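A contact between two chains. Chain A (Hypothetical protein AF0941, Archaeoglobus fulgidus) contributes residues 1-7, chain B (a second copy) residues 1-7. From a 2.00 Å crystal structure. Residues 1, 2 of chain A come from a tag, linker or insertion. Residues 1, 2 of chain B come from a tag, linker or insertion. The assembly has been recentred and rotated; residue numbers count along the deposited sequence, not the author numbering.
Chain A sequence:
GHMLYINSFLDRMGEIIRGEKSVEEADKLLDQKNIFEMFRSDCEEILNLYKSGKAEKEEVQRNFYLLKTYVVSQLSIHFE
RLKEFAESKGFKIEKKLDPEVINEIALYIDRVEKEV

Chain A (1-7) GHMLYIN
Chain B, residues 1-7: GHMLYIN

The two N-terminal stretches run roughly antiparallel, 159° apart, with no regular strand. The backbone is extended from L4 to N7 but kinked at M3. A single beta bridge joins L4(A) and L4(B), CA-CA 5.3 Å. M3(A) lies opposite I6(B), and I6(A) opposite M3(B), each CA-CA 4.8 Å. Phi/psi is -128/-38 at M3(A), -76/125 at L4(A) and -155/83 at Y5(A); chain B is similar there. H2 differs: -166/8, chi1 91° in A; -101/150, chi1 m in B.

Two backbone hydrogen bonds hold the bridge: Y5(B) N to M3(A) O and Y5(A) N to M3(B) O, both 2.7 Å. Water extends the pairing at both ends. One donates to H2(A) O (2.7 Å) and accepts from N7(B) N (2.9 Å); the other donates to H2(B) O (3.0 Å) and accepts from N7(A) N (2.9 Å). Both histidines are tag residues.

Apolar carbons flank the bridge in van der Waals contact. Methionines are m, t, p; leucines t, p; isoleucines m, t. M3(A) CE meets L4(B) CD1 at 3.8 Å; I6(A) CG1 meets M3(B) CG at 3.7 Å.

The tyrosines, chi1 t, chi2 48° (A) and -129° (B), pack obliquely: planes at 37°, Y5(A) CD2 to Y5(B) CD1 3.4 Å. N7(A) ND2 donates to Y5(A) OH at 3.1 Å, and N7(B) ND2 to Y5(B) OH at 2.9 Å, tethering each ring's far end.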

ATOM      1  N   GLY A   1     -12.822  -3.543   6.278  1.00 28.16           N
ATOM      2  CA  GLY A   1     -11.553  -4.280   6.499  1.00 26.50           C
ATOM      3  C   GLY A   1     -10.428  -3.265   6.547  1.00 26.21           C
ATOM      4  O   GLY A   1     -10.579  -2.122   6.091  1.00 26.69           O
ATOM      5  N   HIS A   2      -9.285  -3.674   7.097  1.00 25.04           N
ATOM      6  CA  HIS A   2      -8.277  -2.720   7.416  1.00 23.13           C
ATOM      7  C   HIS A   2      -6.875  -3.246   7.730  1.00 20.20           C
ATOM      8  O   HIS A   2      -6.050  -2.442   8.112  1.00 18.66           O
ATOM      9  CB  HIS A   2      -8.792  -1.753   8.502  1.00 24.09           C
ATOM     10  CG  HIS A   2      -8.494  -2.170   9.914  1.00 29.45           C
ATOM     11  ND1 HIS A   2      -9.272  -3.066  10.611  1.00 33.76           N
ATOM     12  CD2 HIS A   2      -7.512  -1.778  10.770  1.00 32.61           C
ATOM     13  CE1 HIS A   2      -8.792  -3.206  11.837  1.00 35.91           C
ATOM     14  NE2 HIS A   2      -7.723  -2.432  11.959  1.00 36.87           N
ATOM     15  N   MET A   3      -6.600  -4.535   7.547  1.00 18.41           N
ATOM     16  CA  MET A   3      -5.277  -5.051   7.892  1.00 18.87           C
ATOM     17  C   MET A   3      -4.622  -5.818   6.784  1.00 18.20           C
ATOM     18  O   MET A   3      -3.428  -5.718   6.591  1.00 18.48           O
ATOM     19  CB  MET A   3      -5.387  -5.973   9.158  1.00 19.72           C
ATOM     20  CG  MET A   3      -5.728  -5.228  10.459  1.00 21.58           C
ATOM     21  SD  MET A   3      -6.025  -6.383  11.880  1.00 22.27           S
ATOM     22  CE  MET A   3      -4.929  -7.610  11.549  1.00 14.92           C
ATOM     23  N   LEU A   4      -5.403  -6.596   6.019  1.00 17.17           N
ATOM     24  CA  LEU A   4      -4.857  -7.522   5.062  1.00 15.56           C
ATOM     25  C   LEU A   4      -4.337  -6.878   3.760  1.00 14.22           C
ATOM     26  O   LEU A   4      -5.093  -6.183   3.062  1.00 14.26           O
ATOM     27  CB  LEU A   4      -5.911  -8.604   4.723  1.00 16.90           C
ATOM     28  CG  LEU A   4      -5.396  -9.654   3.733  1.00 18.12           C
ATOM     29  CD1 LEU A   4      -4.354 -10.635   4.397  1.00 21.33           C
ATOM     30  CD2 LEU A   4      -6.638 -10.435   3.175  1.00 19.92           C
ATOM     31  N   TYR A   5      -3.080  -7.145   3.429  1.00 13.08           N
ATOM     32  CA  TYR A   5      -2.455  -6.674   2.151  1.00 12.91           C
ATOM     33  C   TYR A   5      -1.286  -7.524   1.688  1.00 15.64           C
ATOM     34  O   TYR A   5      -0.096  -7.206   1.948  1.00 15.25           O
ATOM     35  CB  TYR A   5      -2.080  -5.175   2.240  1.00 14.19           C
ATOM     36  CG  TYR A   5      -1.519  -4.541   0.978  1.00 11.81           C
ATOM     37  CD1 TYR A   5      -2.136  -4.706  -0.252  1.00 11.92           C
ATOM     38  CD2 TYR A   5      -0.393  -3.745   1.034  1.00 12.25           C
ATOM     39  CE1 TYR A   5      -1.627  -4.083  -1.408  1.00 14.79           C
ATOM     40  CE2 TYR A   5       0.147  -3.111  -0.145  1.00 14.31           C
ATOM     41  CZ  TYR A   5      -0.496  -3.265  -1.344  1.00 12.39           C
ATOM     42  OH  TYR A   5       0.030  -2.617  -2.468  1.00 13.38           O
ATOM     43  N   ILE A   6      -1.601  -8.634   1.000  1.00 14.78           N
ATOM     44  CA  ILE A   6      -0.558  -9.405   0.345  1.00 15.87           C
ATOM     45  C   ILE A   6      -0.210  -8.644  -0.914  1.00 15.87           C
ATOM     46  O   ILE A   6      -1.119  -8.151  -1.615  1.00 17.45           O
ATOM     47  CB  ILE A   6      -1.037 -10.854   0.031  1.00 15.98           C
ATOM     48  CG1 ILE A   6      -1.315 -11.592   1.371  1.00 17.21           C
ATOM     49  CG2 ILE A   6      -0.072 -11.610  -0.995  1.00 15.02           C
ATOM     50  CD1 ILE A   6      -2.037 -12.922   1.180  1.00 16.29           C
ATOM     51  N   ASN A   7       1.089  -8.506  -1.170  1.00 14.48           N
ATOM     52  CA  ASN A   7       1.642  -7.984  -2.412  1.00 15.01           C
ATOM     53  C   ASN A   7       3.120  -8.417  -2.475  1.00 16.48           C
ATOM     54  O   ASN A   7       3.999  -7.796  -1.809  1.00 15.81           O
ATOM     55  CB  ASN A   7       1.463  -6.457  -2.531  1.00 15.02           C
ATOM     56  CG  ASN A   7       1.925  -5.901  -3.883  1.00 16.22           C
ATOM     57  OD1 ASN A   7       2.680  -6.534  -4.623  1.00 16.03           O
ATOM     58  ND2 ASN A   7       1.496  -4.682  -4.192  1.00 18.56           N
TER
ATOM     59  N   GLY B   1       5.015 -14.731   2.906  1.00 37.08           N
ATOM     60  CA  GLY B   1       5.058 -13.782   4.073  1.00 36.08           C
ATOM     61  C   GLY B   1       3.915 -12.945   3.623  1.00 34.64           C
ATOM     62  O   GLY B   1       2.838 -13.512   3.531  1.00 36.60           O
ATOM     63  N   HIS B   2       4.012 -11.608   3.598  1.00 32.62           N
ATOM     64  CA  HIS B   2       3.725 -10.802   4.771  1.00 29.07           C
ATOM     65  C   HIS B   2       2.318 -10.319   4.401  1.00 27.37           C
ATOM     66  O   HIS B   2       1.980 -10.189   3.208  1.00 25.04           O
ATOM     67  CB  HIS B   2       4.624  -9.610   4.921  1.00 29.67           C
ATOM     68  CG  HIS B   2       6.015  -9.951   5.355  1.00 29.73           C
ATOM     69  ND1 HIS B   2       6.284 -10.664   6.504  1.00 28.92           N
ATOM     70  CD2 HIS B   2       7.214  -9.635   4.813  1.00 30.47           C
ATOM     71  CE1 HIS B   2       7.593 -10.805   6.635  1.00 30.20           C
ATOM     72  NE2 HIS B   2       8.181 -10.178   5.633  1.00 32.29           N
ATOM     73  N   MET B   3       1.486 -10.090   5.398  1.00 24.89           N
ATOM     74  CA  MET B   3       0.085  -9.833   5.120  1.00 23.98           C
ATOM     75  C   MET B   3      -0.353  -8.519   5.732  1.00 22.84           C
ATOM     76  O   MET B   3      -1.250  -7.872   5.210  1.00 22.67           O
ATOM     77  CB  MET B   3      -0.809 -11.011   5.647  1.00 24.42           C
ATOM     78  CG  MET B   3      -0.641 -12.389   4.936  1.00 26.23           C
ATOM     79  SD  MET B   3      -1.210 -13.847   5.936  1.00 30.78           S
ATOM     80  CE  MET B   3      -2.658 -13.097   6.485  1.00 17.30           C
ATOM     81  N   LEU B   4       0.306  -8.092   6.819  1.00 20.16           N
ATOM     82  CA  LEU B   4      -0.217  -7.000   7.599  1.00 18.00           C
ATOM     83  C   LEU B   4       0.127  -5.653   7.014  1.00 16.55           C
ATOM     84  O   LEU B   4       1.283  -5.384   6.659  1.00 16.05           O
ATOM     85  CB  LEU B   4       0.259  -7.111   9.080  1.00 17.97           C
ATOM     86  CG  LEU B   4      -0.170  -6.046  10.102  1.00 19.16           C
ATOM     87  CD1 LEU B   4      -1.678  -5.979  10.480  1.00 15.69           C
ATOM     88  CD2 LEU B   4       0.687  -6.148  11.413  1.00 20.28           C
ATOM     89  N   TYR B   5      -0.876  -4.800   6.918  1.00 14.94           N
ATOM     90  CA  TYR B   5      -0.642  -3.402   6.502  1.00 16.19           C
ATOM     91  C   TYR B   5      -1.813  -2.579   6.929  1.00 16.42           C
ATOM     92  O   TYR B   5      -2.783  -2.389   6.165  1.00 16.81           O
ATOM     93  CB  TYR B   5      -0.398  -3.269   4.979  1.00 14.37           C
ATOM     94  CG  TYR B   5      -0.196  -1.835   4.472  1.00 16.22           C
ATOM     95  CD1 TYR B   5      -0.934  -1.328   3.393  1.00 12.05           C
ATOM     96  CD2 TYR B   5       0.737  -0.994   5.061  1.00 13.72           C
ATOM     97  CE1 TYR B   5      -0.693  -0.057   2.896  1.00 14.81           C
ATOM     98  CE2 TYR B   5       0.969   0.295   4.579  1.00 14.68           C
ATOM     99  CZ  TYR B   5       0.270   0.758   3.505  1.00 15.17           C
ATOM    100  OH  TYR B   5       0.473   2.054   3.097  1.00 14.15           O
ATOM    101  N   ILE B   6      -1.731  -2.115   8.173  1.00 15.14           N
ATOM    102  CA  ILE B   6      -2.595  -1.089   8.683  1.00 14.03           C
ATOM    103  C   ILE B   6      -2.188   0.307   8.137  1.00 14.42           C
ATOM    104  O   ILE B   6      -1.018   0.668   8.145  1.00 14.43           O
ATOM    105  CB  ILE B   6      -2.586  -1.109  10.264  1.00 15.24           C
ATOM    106  CG1 ILE B   6      -3.244  -2.402  10.792  1.00 14.70           C
ATOM    107  CG2 ILE B   6      -3.256   0.110  10.814  1.00 13.90           C
ATOM    108  CD1 ILE B   6      -3.064  -2.680  12.328  1.00 17.49           C
ATOM    109  N   ASN B   7      -3.173   1.068   7.633  1.00 12.83           N
ATOM    110  CA  ASN B   7      -3.010   2.442   7.219  1.00 12.55           C
ATOM    111  C   ASN B   7      -4.403   3.036   7.116  1.00 12.98           C
ATOM    112  O   ASN B   7      -5.119   2.820   6.122  1.00 11.80           O
ATOM    113  CB  ASN B   7      -2.279   2.530   5.844  1.00 14.44           C
ATOM    114  CG  ASN B   7      -1.981   3.939   5.433  1.00 11.25           C
ATOM    115  OD1 ASN B   7      -2.612   4.879   5.904  1.00 15.03           O
ATOM    116  ND2 ASN B   7      -1.068   4.099   4.467  1.00 14.06           N
TER
HETATM  117  O   HOH W   1      -5.907   0.277   7.936  1.00 14.31           O
HETATM  118  O   HOH W   2       3.056  -9.905   0.419  1.00 17.37           O